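Local atomic coordinates of flavin reductase domain protein (Arthrobacter sp., PDB entry 2QCK), a protein that probably binds FMN in a split-barrel domain and reduces flavins with electrons from a nicotinamide cofactor. Residues A[18-24]-A[150-154]; A[35-39]-A[62-67]; A[76-82]-A[109-115]. One frame throughout, in Å; residues are numbered along the deposited sequence.

Contact 1 (A[18-24]-A[150-154])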
ATOM      1  N   ARG A  18      -0.528 -12.614   1.430  1.00 47.61           N
ATOM      2  CA  ARG A  18       0.726 -13.170   1.960  1.00 49.20           C
ATOM      3  C   ARG A  18       1.846 -13.016   0.945  1.00 47.99           C
ATOM      4  O   ARG A  18       2.983 -12.813   1.298  1.00 52.30           O
ATOM      5  CB  ARG A  18       0.567 -14.658   2.297  1.00 49.19           C
ATOM      6  CG  ARG A  18       1.726 -15.251   3.106  1.00 50.49           C
ATOM      7  CD  ARG A  18       1.722 -16.797   3.218  1.00 52.33           C
ATOM      8  NE  ARG A  18       1.858 -17.474   1.923  1.00 49.01           N
ATOM      9  CZ  ARG A  18       2.983 -17.523   1.208  1.00 59.01           C
ATOM     10  NH1 ARG A  18       4.112 -16.975   1.649  1.00 58.49           N
ATOM     11  NH2 ARG A  18       2.991 -18.143   0.038  1.00 60.25           N
ATOM     12  N   ARG A  19       1.508 -13.120  -0.329  1.00 49.00           N
ATOM     13  CA  ARG A  19       2.483 -13.039  -1.401  1.00 47.53           C
ATOM     14  C   ARG A  19       2.765 -11.625  -1.886  1.00 47.84           C
ATOM     15  O   ARG A  19       3.562 -11.427  -2.823  1.00 51.93           O
ATOM     16  CB  ARG A  19       1.992 -13.865  -2.581  1.00 48.88           C
ATOM     17  CG  ARG A  19       1.883 -15.364  -2.299  1.00 47.13           C
ATOM     18  CD  ARG A  19       1.633 -16.117  -3.587  1.00 47.21           C
ATOM     19  NE  ARG A  19       1.435 -17.522  -3.268  1.00 52.02           N
ATOM     20  CZ  ARG A  19       1.414 -18.504  -4.157  1.00 54.61           C
ATOM     21  NH1 ARG A  19       1.589 -18.269  -5.455  1.00 48.19           N
ATOM     22  NH2 ARG A  19       1.220 -19.746  -3.734  1.00 53.67           N
ATOM     23  N   HIS A  20       2.110 -10.645  -1.283  1.00 44.20           N
ATOM     24  CA  HIS A  20       2.243  -9.272  -1.704  1.00 38.78           C
ATOM     25  C   HIS A  20       3.096  -8.582  -0.644  1.00 40.82           C
ATOM     26  O   HIS A  20       2.688  -8.508   0.508  1.00 41.62           O
ATOM     27  CB  HIS A  20       0.842  -8.669  -1.787  1.00 39.50           C
ATOM     28  CG  HIS A  20       0.798  -7.300  -2.364  1.00 41.04           C
ATOM     29  ND1 HIS A  20       1.176  -7.033  -3.667  1.00 31.66           N
ATOM     30  CD2 HIS A  20       0.411  -6.119  -1.833  1.00 43.29           C
ATOM     31  CE1 HIS A  20       1.028  -5.740  -3.906  1.00 32.87           C
ATOM     32  NE2 HIS A  20       0.559  -5.162  -2.815  1.00 44.95           N
ATOM     33  N   ALA A  21       4.277  -8.093  -1.011  1.00 37.05           N
ATOM     34  CA  ALA A  21       5.167  -7.431  -0.047  1.00 36.36           C
ATOM     35  C   ALA A  21       4.717  -5.986   0.203  1.00 34.98           C
ATOM     36  O   ALA A  21       3.904  -5.409  -0.540  1.00 35.86           O
ATOM     37  CB  ALA A  21       6.589  -7.445  -0.573  1.00 37.53           C
ATOM     38  N   ALA A  22       5.267  -5.353   1.233  1.00 36.27           N
ATOM     39  CA  ALA A  22       4.822  -4.015   1.579  1.00 36.43           C
ATOM     40  C   ALA A  22       5.901  -3.266   2.355  1.00 34.83           C
ATOM     41  O   ALA A  22       6.697  -3.890   3.029  1.00 36.59           O
ATOM     42  CB  ALA A  22       3.546  -4.115   2.409  1.00 36.42           C
ATOM     43  N   GLY A  23       5.921  -1.948   2.249  1.00 36.53           N
ATOM     44  CA  GLY A  23       6.757  -1.147   3.112  1.00 34.64           C
ATOM     45  C   GLY A  23       6.122  -0.972   4.457  1.00 33.62           C
ATOM     46  O   GLY A  23       4.931  -1.112   4.583  1.00 34.77           O
ATOM     47  N   VAL A  24       6.914  -0.583   5.458  1.00 31.05           N
ATOM     48  CA  VAL A  24       6.437  -0.520   6.839  1.00 33.06           C
ATOM     49  C   VAL A  24       6.518   0.933   7.293  1.00 31.76           C
ATOM     50  O   VAL A  24       7.573   1.549   7.161  1.00 30.60           O
ATOM     51  CB  VAL A  24       7.255  -1.481   7.764  1.00 30.63           C
ATOM     52  CG1 VAL A  24       6.697  -1.493   9.215  1.00 32.23           C
ATOM     53  CG2 VAL A  24       7.268  -2.903   7.167  1.00 39.50           C
ATOM     54  N   LEU A 150      12.433  -0.377   5.268  1.00 37.29           N
ATOM     55  CA  LEU A 150      11.972  -1.630   5.866  1.00 29.98           C
ATOM     56  C   LEU A 150      10.742  -2.143   5.117  1.00 34.05           C
ATOM     57  O   LEU A 150       9.777  -1.386   4.842  1.00 34.18           O
ATOM     58  CB  LEU A 150      11.643  -1.404   7.349  1.00 31.66           C
ATOM     59  CG  LEU A 150      11.329  -2.582   8.284  1.00 31.60           C
ATOM     60  CD1 LEU A 150      12.528  -3.506   8.362  1.00 26.85           C
ATOM     61  CD2 LEU A 150      10.935  -2.042   9.659  1.00 26.72           C
ATOM     62  N   LEU A 151      10.787  -3.440   4.816  1.00 36.10           N
ATOM     63  CA  LEU A 151       9.701  -4.138   4.155  1.00 37.68           C
ATOM     64  C   LEU A 151       9.170  -5.216   5.057  1.00 34.79           C
ATOM     65  O   LEU A 151       9.836  -5.636   6.013  1.00 35.45           O
ATOM     66  CB  LEU A 151      10.200  -4.778   2.880  1.00 40.13           C
ATOM     67  CG  LEU A 151      11.225  -3.973   2.080  1.00 38.93           C
ATOM     68  CD1 LEU A 151      11.865  -4.908   1.059  1.00 52.58           C
ATOM     69  CD2 LEU A 151      10.553  -2.829   1.443  1.00 39.85           C
ATOM     70  N   TYR A 152       7.945  -5.642   4.776  1.00 34.09           N
ATOM     71  CA  TYR A 152       7.361  -6.777   5.486  1.00 34.38           C
ATOM     72  C   TYR A 152       6.688  -7.667   4.473  1.00 36.37           C
ATOM     73  O   TYR A 152       5.969  -7.200   3.600  1.00 36.74           O
ATOM     74  CB  TYR A 152       6.327  -6.288   6.424  1.00 36.89           C
ATOM     75  CG  TYR A 152       5.834  -7.307   7.390  1.00 29.03           C
ATOM     76  CD1 TYR A 152       6.602  -7.683   8.458  1.00 44.60           C
ATOM     77  CD2 TYR A 152       4.574  -7.909   7.243  1.00 34.80           C
ATOM     78  CE1 TYR A 152       6.157  -8.585   9.358  1.00 33.26           C
ATOM     79  CE2 TYR A 152       4.122  -8.850   8.170  1.00 33.51           C
ATOM     80  CZ  TYR A 152       4.929  -9.171   9.210  1.00 43.34           C
ATOM     81  OH  TYR A 152       4.523 -10.083  10.162  1.00 41.45           O
ATOM     82  N   HIS A 153       6.950  -8.954   4.564  1.00 36.98           N
ATOM     83  CA  HIS A 153       6.493  -9.876   3.563  1.00 38.92           C
ATOM     84  C   HIS A 153       6.360 -11.232   4.237  1.00 40.38           C
ATOM     85  O   HIS A 153       7.257 -11.650   4.994  1.00 37.96           O
ATOM     86  CB  HIS A 153       7.510  -9.949   2.431  1.00 42.90           C
ATOM     87  CG  HIS A 153       7.433 -11.206   1.644  1.00 47.52           C
ATOM     88  ND1 HIS A 153       6.237 -11.718   1.176  1.00 62.17           N
ATOM     89  CD2 HIS A 153       8.393 -12.082   1.270  1.00 53.32           C
ATOM     90  CE1 HIS A 153       6.464 -12.853   0.535  1.00 56.32           C
ATOM     91  NE2 HIS A 153       7.763 -13.094   0.573  1.00 58.82           N
ATOM     92  N   SER A 154       5.233 -11.879   3.957  1.00 39.15           N
ATOM     93  CA  SER A 154       4.884 -13.190   4.490  1.00 40.78           C
ATOM     94  C   SER A 154       5.393 -13.374   5.918  1.00 38.54           C
ATOM     95  O   SER A 154       6.109 -14.314   6.225  1.00 42.84           O
ATOM     96  CB  SER A 154       5.435 -14.286   3.600  1.00 41.48           C
ATOM     97  OG  SER A 154       4.917 -15.529   4.059  1.00 46.45           O
TER

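Contact 2 (A[35-39]-A[62-67]). With PO4 (phosphate ion), chain B.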
ATOM      1  N   PRO A  35      -1.006   9.123  23.951  1.00 34.24           N
ATOM      2  CA  PRO A  35      -0.512   8.735  22.641  1.00 34.97           C
ATOM      3  C   PRO A  35      -0.913   7.330  22.255  1.00 33.88           C
ATOM      4  O   PRO A  35      -0.875   6.417  23.070  1.00 37.54           O
ATOM      5  CB  PRO A  35       1.004   8.813  22.781  1.00 34.31           C
ATOM      6  CG  PRO A  35       1.274   8.551  24.220  1.00 36.32           C
ATOM      7  CD  PRO A  35       0.076   9.136  24.957  1.00 36.21           C
ATOM      8  N   TYR A  36      -1.310   7.180  21.008  1.00 33.34           N
ATOM      9  CA  TYR A  36      -1.597   5.891  20.420  1.00 29.08           C
ATOM     10  C   TYR A  36      -0.809   5.810  19.140  1.00 31.80           C
ATOM     11  O   TYR A  36      -0.513   6.835  18.538  1.00 32.77           O
ATOM     12  CB  TYR A  36      -3.061   5.784  20.070  1.00 33.64           C
ATOM     13  CG  TYR A  36      -3.958   5.615  21.244  1.00 33.68           C
ATOM     14  CD1 TYR A  36      -4.310   6.690  22.013  1.00 32.11           C
ATOM     15  CD2 TYR A  36      -4.454   4.381  21.572  1.00 41.17           C
ATOM     16  CE1 TYR A  36      -5.134   6.556  23.092  1.00 37.09           C
ATOM     17  CE2 TYR A  36      -5.281   4.227  22.634  1.00 42.45           C
ATOM     18  CZ  TYR A  36      -5.611   5.313  23.401  1.00 42.85           C
ATOM     19  OH  TYR A  36      -6.446   5.147  24.484  1.00 44.80           O
ATOM     20  N   GLY A  37      -0.502   4.594  18.689  1.00 30.67           N
ATOM     21  CA  GLY A  37       0.176   4.441  17.399  1.00 32.05           C
ATOM     22  C   GLY A  37       0.251   2.997  17.007  1.00 32.36           C
ATOM     23  O   GLY A  37       0.086   2.123  17.835  1.00 34.49           O
ATOM     24  N   PHE A  38       0.504   2.728  15.736  1.00 34.60           N
ATOM     25  CA  PHE A  38       0.490   1.353  15.304  1.00 33.17           C
ATOM     26  C   PHE A  38       1.270   1.192  13.996  1.00 33.43           C
ATOM     27  O   PHE A  38       1.335   2.104  13.188  1.00 30.50           O
ATOM     28  CB  PHE A  38      -0.971   0.881  15.181  1.00 37.75           C
ATOM     29  CG  PHE A  38      -1.816   1.764  14.320  1.00 39.79           C
ATOM     30  CD1 PHE A  38      -2.410   2.934  14.839  1.00 36.72           C
ATOM     31  CD2 PHE A  38      -1.976   1.485  12.982  1.00 36.57           C
ATOM     32  CE1 PHE A  38      -3.173   3.779  14.042  1.00 37.58           C
ATOM     33  CE2 PHE A  38      -2.719   2.333  12.174  1.00 37.39           C
ATOM     34  CZ  PHE A  38      -3.343   3.476  12.734  1.00 38.25           C
ATOM     35  N   THR A  39       1.906   0.041  13.835  1.00 29.61           N
ATOM     36  CA  THR A  39       2.641  -0.300  12.630  1.00 32.23           C
ATOM     37  C   THR A  39       1.601  -0.555  11.572  1.00 28.79           C
ATOM     38  O   THR A  39       0.581  -1.134  11.861  1.00 31.11           O
ATOM     39  CB  THR A  39       3.548  -1.554  12.903  1.00 33.29           C
ATOM     40  OG1 THR A  39       4.520  -1.178  13.865  1.00 32.83           O
ATOM     41  CG2 THR A  39       4.302  -2.114  11.654  1.00 28.94           C
ATOM     42  N   SER A  62      -6.805  -1.301  18.799  1.00 35.02           N
ATOM     43  CA  SER A  62      -6.786  -0.516  20.045  1.00 32.24           C
ATOM     44  C   SER A  62      -6.665   0.981  19.733  1.00 33.68           C
ATOM     45  O   SER A  62      -6.923   1.829  20.567  1.00 37.48           O
ATOM     46  CB  SER A  62      -5.608  -0.986  20.927  1.00 33.33           C
ATOM     47  OG  SER A  62      -4.383  -0.819  20.241  1.00 41.86           O
ATOM     48  N   SER A  63      -6.273   1.316  18.523  1.00 35.99           N
ATOM     49  CA  SER A  63      -6.138   2.705  18.147  1.00 35.95           C
ATOM     50  C   SER A  63      -7.328   3.236  17.340  1.00 36.45           C
ATOM     51  O   SER A  63      -7.288   4.389  16.890  1.00 33.93           O
ATOM     52  CB  SER A  63      -4.879   2.872  17.296  1.00 36.92           C
ATOM     53  OG  SER A  63      -3.738   2.461  18.020  1.00 35.53           O
ATOM     54  N   TRP A  64      -8.367   2.440  17.112  1.00 35.14           N
ATOM     55  CA  TRP A  64      -9.481   2.923  16.255  1.00 35.14           C
ATOM     56  C   TRP A  64     -10.224   4.140  16.877  1.00 33.46           C
ATOM     57  O   TRP A  64     -10.471   5.142  16.189  1.00 36.08           O
ATOM     58  CB  TRP A  64     -10.451   1.783  15.886  1.00 37.41           C
ATOM     59  CG  TRP A  64     -11.692   2.312  15.267  1.00 36.14           C
ATOM     60  CD1 TRP A  64     -12.934   2.397  15.839  1.00 34.50           C
ATOM     61  CD2 TRP A  64     -11.787   2.966  14.000  1.00 38.24           C
ATOM     62  NE1 TRP A  64     -13.816   3.010  14.970  1.00 32.94           N
ATOM     63  CE2 TRP A  64     -13.139   3.375  13.834  1.00 32.06           C
ATOM     64  CE3 TRP A  64     -10.881   3.199  12.965  1.00 38.03           C
ATOM     65  CZ2 TRP A  64     -13.584   4.012  12.706  1.00 34.64           C
ATOM     66  CZ3 TRP A  64     -11.334   3.860  11.845  1.00 34.67           C
ATOM     67  CH2 TRP A  64     -12.674   4.254  11.723  1.00 37.66           C
ATOM     68  N   PRO A  65     -10.560   4.077  18.165  1.00 34.91           N
ATOM     69  CA  PRO A  65     -11.225   5.196  18.748  1.00 32.33           C
ATOM     70  C   PRO A  65     -10.408   6.468  18.659  1.00 32.92           C
ATOM     71  O   PRO A  65     -10.993   7.519  18.475  1.00 34.08           O
ATOM     72  CB  PRO A  65     -11.442   4.758  20.201  1.00 33.30           C
ATOM     73  CG  PRO A  65     -11.535   3.289  20.104  1.00 39.07           C
ATOM     74  CD  PRO A  65     -10.437   2.978  19.135  1.00 34.21           C
ATOM     75  N   ALA A  66      -9.081   6.380  18.782  1.00 30.66           N
ATOM     76  CA  ALA A  66      -8.204   7.569  18.658  1.00 30.39           C
ATOM     77  C   ALA A  66      -8.343   8.141  17.258  1.00 31.34           C
ATOM     78  O   ALA A  66      -8.549   9.350  17.074  1.00 34.19           O
ATOM     79  CB  ALA A  66      -6.736   7.224  18.930  1.00 30.78           C
ATOM     80  N   ILE A  67      -8.316   7.250  16.276  1.00 31.47           N
ATOM     81  CA  ILE A  67      -8.439   7.650  14.867  1.00 28.52           C
ATOM     82  C   ILE A  67      -9.836   8.183  14.489  1.00 31.78           C
ATOM     83  O   ILE A  67      -9.970   9.155  13.710  1.00 33.45           O
ATOM     84  CB  ILE A  67      -8.008   6.459  13.948  1.00 32.44           C
ATOM     85  CG1 ILE A  67      -6.516   6.126  14.155  1.00 35.71           C
ATOM     86  CG2 ILE A  67      -8.212   6.787  12.476  1.00 26.14           C
ATOM     87  CD1 ILE A  67      -5.525   7.115  13.544  1.00 30.85           C
TER
HETATM   88  P   PO4 B 167     -16.950   4.947  15.522  0.50 40.39           P
HETATM   89  O1  PO4 B 167     -16.934   6.438  15.281  0.50 31.76           O
HETATM   90  O2  PO4 B 167     -17.062   4.199  14.205  0.50 46.70           O
HETATM   91  O3  PO4 B 167     -15.658   4.665  16.237  0.50 46.34           O
HETATM   92  O4  PO4 B 167     -18.093   4.515  16.422  0.50 44.65           O

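Contact 3 (A[76-82]-A[109-115])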
ATOM      1  N   HIS A  76       5.178   7.668   9.965  1.00 29.82           N
ATOM      2  CA  HIS A  76       6.644   7.515  10.006  1.00 30.21           C
ATOM      3  C   HIS A  76       7.104   6.440   9.066  1.00 31.81           C
ATOM      4  O   HIS A  76       6.653   5.307   9.161  1.00 34.61           O
ATOM      5  CB  HIS A  76       7.114   7.166  11.390  1.00 31.45           C
ATOM      6  CG  HIS A  76       6.712   8.172  12.411  1.00 27.53           C
ATOM      7  ND1 HIS A  76       5.410   8.288  12.850  1.00 33.38           N
ATOM      8  CD2 HIS A  76       7.428   9.102  13.079  1.00 32.10           C
ATOM      9  CE1 HIS A  76       5.345   9.243  13.764  1.00 30.19           C
ATOM     10  NE2 HIS A  76       6.556   9.756  13.912  1.00 23.69           N
HETATM   11  N   MSE A  77       7.980   6.803   8.153  1.00 34.28           N
HETATM   12  CA  MSE A  77       8.628   5.826   7.253  1.00 36.00           C
HETATM   13  C   MSE A  77       9.829   5.285   8.007  1.00 34.40           C
HETATM   14  O   MSE A  77      10.514   6.026   8.726  1.00 39.24           O
HETATM   15  CB  MSE A  77       9.095   6.502   5.971  1.00 36.19           C
HETATM   16  CG  MSE A  77       7.984   6.697   4.975  1.00 43.12           C
HETATM   17 SE   MSE A  77       6.557   7.945   5.535  0.75 39.89          SE
HETATM   18  CE  MSE A  77       5.526   7.895   3.811  1.00 32.63           C
ATOM     19  N   LEU A  78      10.051   3.986   7.852  1.00 36.71           N
ATOM     20  CA  LEU A  78      11.000   3.219   8.639  1.00 35.67           C
ATOM     21  C   LEU A  78      12.132   2.722   7.764  1.00 37.16           C
ATOM     22  O   LEU A  78      11.939   2.379   6.597  1.00 35.17           O
ATOM     23  CB  LEU A  78      10.272   2.018   9.288  1.00 33.34           C
ATOM     24  CG  LEU A  78       9.161   2.360  10.279  1.00 38.17           C
ATOM     25  CD1 LEU A  78       8.768   1.144  11.107  1.00 33.80           C
ATOM     26  CD2 LEU A  78       9.562   3.497  11.218  1.00 34.55           C
ATOM     27  N   GLY A  79      13.334   2.706   8.323  1.00 38.03           N
ATOM     28  CA  GLY A  79      14.423   1.969   7.710  1.00 35.78           C
ATOM     29  C   GLY A  79      14.759   0.697   8.459  1.00 36.43           C
ATOM     30  O   GLY A  79      14.147   0.359   9.457  1.00 33.21           O
ATOM     31  N   LEU A  80      15.788   0.009   7.998  1.00 39.17           N
ATOM     32  CA  LEU A  80      16.213  -1.231   8.627  1.00 38.01           C
ATOM     33  C   LEU A  80      16.603  -1.067  10.076  1.00 38.54           C
ATOM     34  O   LEU A  80      16.381  -1.969  10.866  1.00 38.68           O
ATOM     35  CB  LEU A  80      17.393  -1.821   7.875  1.00 39.15           C
ATOM     36  CG  LEU A  80      17.179  -2.119   6.415  1.00 38.93           C
ATOM     37  CD1 LEU A  80      18.263  -3.079   5.951  1.00 42.08           C
ATOM     38  CD2 LEU A  80      15.814  -2.707   6.154  1.00 40.57           C
ATOM     39  N   ASP A  81      17.161   0.083  10.443  1.00 38.16           N
ATOM     40  CA  ASP A  81      17.514   0.318  11.838  1.00 36.43           C
ATOM     41  C   ASP A  81      16.274   0.536  12.699  1.00 38.10           C
ATOM     42  O   ASP A  81      16.374   0.635  13.910  1.00 35.93           O
ATOM     43  CB  ASP A  81      18.449   1.520  11.967  1.00 39.26           C
ATOM     44  CG  ASP A  81      19.856   1.219  11.471  1.00 43.05           C
ATOM     45  N   ASN A  82      15.097   0.615  12.093  1.00 36.99           N
ATOM     46  CA  ASN A  82      13.868   0.816  12.853  1.00 35.30           C
ATOM     47  C   ASN A  82      13.061  -0.497  13.020  1.00 34.05           C
ATOM     48  O   ASN A  82      11.889  -0.429  13.361  1.00 36.47           O
ATOM     49  CB  ASN A  82      12.970   1.849  12.180  1.00 32.49           C
ATOM     50  CG  ASN A  82      13.616   3.198  11.986  1.00 36.99           C
ATOM     51  OD1 ASN A  82      13.544   3.766  10.908  1.00 31.47           O
ATOM     52  ND2 ASN A  82      14.199   3.739  13.031  1.00 31.84           N
ATOM     53  N   PRO A 109       2.327  12.617  18.347  1.00 32.71           N
ATOM     54  CA  PRO A 109       3.536  11.938  18.802  1.00 29.31           C
ATOM     55  C   PRO A 109       4.464  11.623  17.636  1.00 29.51           C
ATOM     56  O   PRO A 109       4.076  10.944  16.664  1.00 30.97           O
ATOM     57  CB  PRO A 109       2.996  10.651  19.438  1.00 29.83           C
ATOM     58  CG  PRO A 109       1.523  10.824  19.545  1.00 26.07           C
ATOM     59  CD  PRO A 109       1.169  11.710  18.410  1.00 27.80           C
ATOM     60  N   ILE A 110       5.673  12.152  17.737  1.00 30.92           N
ATOM     61  CA  ILE A 110       6.736  11.978  16.769  1.00 32.13           C
ATOM     62  C   ILE A 110       7.818  11.018  17.308  1.00 32.49           C
ATOM     63  O   ILE A 110       8.429  11.247  18.369  1.00 35.12           O
ATOM     64  CB  ILE A 110       7.344  13.345  16.286  1.00 32.90           C
ATOM     65  CG1 ILE A 110       6.250  14.244  15.700  1.00 33.84           C
ATOM     66  CG2 ILE A 110       8.426  13.083  15.210  1.00 35.44           C
ATOM     67  CD1 ILE A 110       5.626  13.718  14.392  1.00 37.46           C
ATOM     68  N   LEU A 111       8.023   9.937  16.556  1.00 31.96           N
ATOM     69  CA  LEU A 111       8.989   8.923  16.856  1.00 31.29           C
ATOM     70  C   LEU A 111      10.331   9.351  16.333  1.00 33.94           C
ATOM     71  O   LEU A 111      10.450   9.757  15.187  1.00 34.80           O
ATOM     72  CB  LEU A 111       8.623   7.606  16.177  1.00 33.13           C
ATOM     73  CG  LEU A 111       7.224   7.039  16.380  1.00 35.77           C
ATOM     74  CD1 LEU A 111       7.103   5.689  15.627  1.00 32.54           C
ATOM     75  CD2 LEU A 111       6.924   6.933  17.863  1.00 36.71           C
ATOM     76  N   LYS A 112      11.335   9.222  17.195  1.00 35.70           N
ATOM     77  CA  LYS A 112      12.730   9.561  16.903  1.00 35.56           C
ATOM     78  C   LYS A 112      13.384   8.593  15.945  1.00 35.16           C
ATOM     79  O   LYS A 112      12.999   7.416  15.863  1.00 30.87           O
ATOM     80  CB  LYS A 112      13.523   9.517  18.200  1.00 37.57           C
ATOM     81  CG  LYS A 112      12.995  10.433  19.294  1.00 36.37           C
ATOM     82  CD  LYS A 112      13.789  10.248  20.586  1.00 39.54           C
ATOM     83  CE  LYS A 112      13.446  11.345  21.589  1.00 40.50           C
ATOM     84  NZ  LYS A 112      13.905  11.067  22.993  1.00 42.04           N
ATOM     85  N   ASP A 113      14.378   9.083  15.221  1.00 36.16           N
ATOM     86  CA  ASP A 113      15.331   8.224  14.501  1.00 35.76           C
ATOM     87  C   ASP A 113      14.718   7.430  13.376  1.00 33.28           C
ATOM     88  O   ASP A 113      15.176   6.339  13.095  1.00 35.47           O
ATOM     89  CB  ASP A 113      16.018   7.234  15.458  1.00 37.04           C
ATOM     90  CG  ASP A 113      16.891   7.906  16.499  1.00 39.48           C
ATOM     91  OD1 ASP A 113      17.617   8.859  16.146  1.00 50.63           O
ATOM     92  OD2 ASP A 113      16.849   7.458  17.664  1.00 48.95           O
ATOM     93  N   VAL A 114      13.691   7.957  12.726  1.00 35.92           N
ATOM     94  CA  VAL A 114      13.017   7.244  11.613  1.00 31.19           C
ATOM     95  C   VAL A 114      13.531   7.836  10.298  1.00 32.55           C
ATOM     96  O   VAL A 114      14.286   8.827  10.316  1.00 30.66           O
ATOM     97  CB  VAL A 114      11.452   7.301  11.692  1.00 31.23           C
ATOM     98  CG1 VAL A 114      10.935   6.596  12.943  1.00 34.60           C
ATOM     99  CG2 VAL A 114      10.933   8.701  11.637  1.00 33.38           C
ATOM    100  N   ALA A 115      13.118   7.259   9.180  1.00 31.49           N
ATOM    101  CA  ALA A 115      13.527   7.745   7.848  1.00 35.65           C
ATOM    102  C   ALA A 115      12.963   9.140   7.528  1.00 38.72           C
ATOM    103  O   ALA A 115      13.530   9.909   6.736  1.00 40.00           O
ATOM    104  CB  ALA A 115      13.121   6.762   6.764  1.00 33.95           C
TER

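Contact 1 (A[18-24]-A[150-154])
Ala22 and Tyr152 face each other as an antiparallel hydrogen-bonded pair, and they join the start of strand 22-31 to the short strand 151-153. Tyr152 N bonds to Ala22 O at 2.8 Å, whereas the return bond from Ala22 N to Tyr152 O is weak. Next comes the non-hydrogen-bonded pair Gly23 and Leu151, whose CA atoms are 4.3 Å apart; Gly23 CA also makes a CA-H...O contact of 3.5 Å with Leu150 O. Val24 N then bonds to Leu150 O. The branched Val24 side chain packs beyond this pair: CG2 lies beside its own backbone N and meets Tyr152 CB at 3.6 Å, while CB approaches Leu150 CD2.

Arg18, at the end of helix 10-18, works at the other end. Its CB is followed by CG, which passes Ser154 OG at 3.3 Å; CD stays near the same hydroxyl. The chain then bends at chi3 (63°), turning NE toward Glu15, its salt-bridge partner, and bringing NH1 round to Ser154 OG. That bond measures 2.9 Å, with an N-H...O angle of 157°, and the hydroxyl oxygen lies in the guanidinium plane. NH2, the other tip, makes a long, weak ion pair with Asp146 of the second subunit. Between the two ends, the methyl of Ala21 lies against His153 CB at 4.0 Å. Ala21 also packs against Leu151 of the second subunit. The chemistry implies a division of labour: backbone bonds set the strand pairing, while Ser154 and Glu15 together hold much of the arginine's orientation at the helix end.

Contact 2 (A[35-39]-A[62-67])
Ser63 reaches Phe38 without any hydrogen bond joining the two segments: its CB and OG both come within 3.5 Å of Phe38 CD1, so a polar residue packs here against an aromatic ring. Serine is small enough to sit where the chain enters helix 64-69, between the side chains of Tyr36 and Phe38. These two aromatics alternate with Gly37 along strand 34-40 and therefore both project toward the helix. Phe38 takes the crowded position, with CG between the backbone N and the carbonyl carbon (chi1 53°), and its CE1 meets Ile67 CG1 at 4.1 Å. Ala66 places its methyl over one face of the Tyr36 ring in a CH-pi contact, 4.3 Å from the centroid and 27° off the normal. Ser62 O approaches the same ring at CE2.

Trp64 points away from the strand, and its NE1 makes a weak bond of 2.8 Å to phosphate O3, an ion probably taken from the crystallisation liquor. Met57 of strand 51-58 packs on Phe38, Trp64 and Ile67. With no hydrogen bond between strand and helix, their union rests on shape and dispersion, the methyl over the tyrosine ring adding a CH-pi contact.

Contact 3 (A[76-82]-A[109-115])
Where strand 72-77 ends, the chain of 109-115 comes alongside through a single backbone hydrogen bond, Ala115 N to Met77 O at 2.9 Å. Around it small Ala115 and branched Val114 fit close to the Met77 backbone: Ala115 CB lies 4.1 Å from CB of Met77, a selenomethionine here, and Val114 CB touches Met77 O. Val114 sends its two methyls different ways, CG1 to Leu78 CD2 at 3.8 Å and CG2 to the edge of the His76 ring, in its plane.

Leu111 lies over one face of the His76 ring, while Ile110 CA and Pro109 O line its edge. Leu111 crosses the histidine at about a right angle, with CG over the ring centre, 3.8 Å from the centroid and 12° off the normal: a CH-pi contact suited to a branched aliphatic residue. ND1 on the ring is taken up by Ile26 O of strand 22-31. The contact thus ties the two-stranded sheet of 101-103 and 109-111 to the large antiparallel sheet of the flavin reductase-like domain.

Asn82 precedes helix 83-88, yet its side chain makes no capping bond and instead bridges Gly79 and Asp113. ND2 gives an almost straight bond to Asp113 O at 2.8 Å, lying above that carbonyl's plane, while OD1 accepts from Gly79 N at 2.8 Å. An amide suits the place because it offers a donor and an acceptor together, and the paired bonds fix its rotation between the two segments.

All three contacts reach the large, curled antiparallel sheet of the flavin reductase-like domain. Contact 1 closes a long loop of chain; contacts 2 and 3 lie within that loop, one after the other. The centres of contacts 1 and 2 are about 21 Å apart, on opposite sides of the chain's centre, and contact 3 is about 17 Å from each. Strand 22-31 is the common element, flanked by 34-40, 72-77 and 151-153. Neighbouring contacts also touch directly: Val24 with Thr39, Leu78 with Leu150, Pro35 with Pro109. Contacts 1 and 3 reach the second subunit, whereas contact 2 lies within one chain, so the region of contacts 1 and 3 also takes part in the dimer interface.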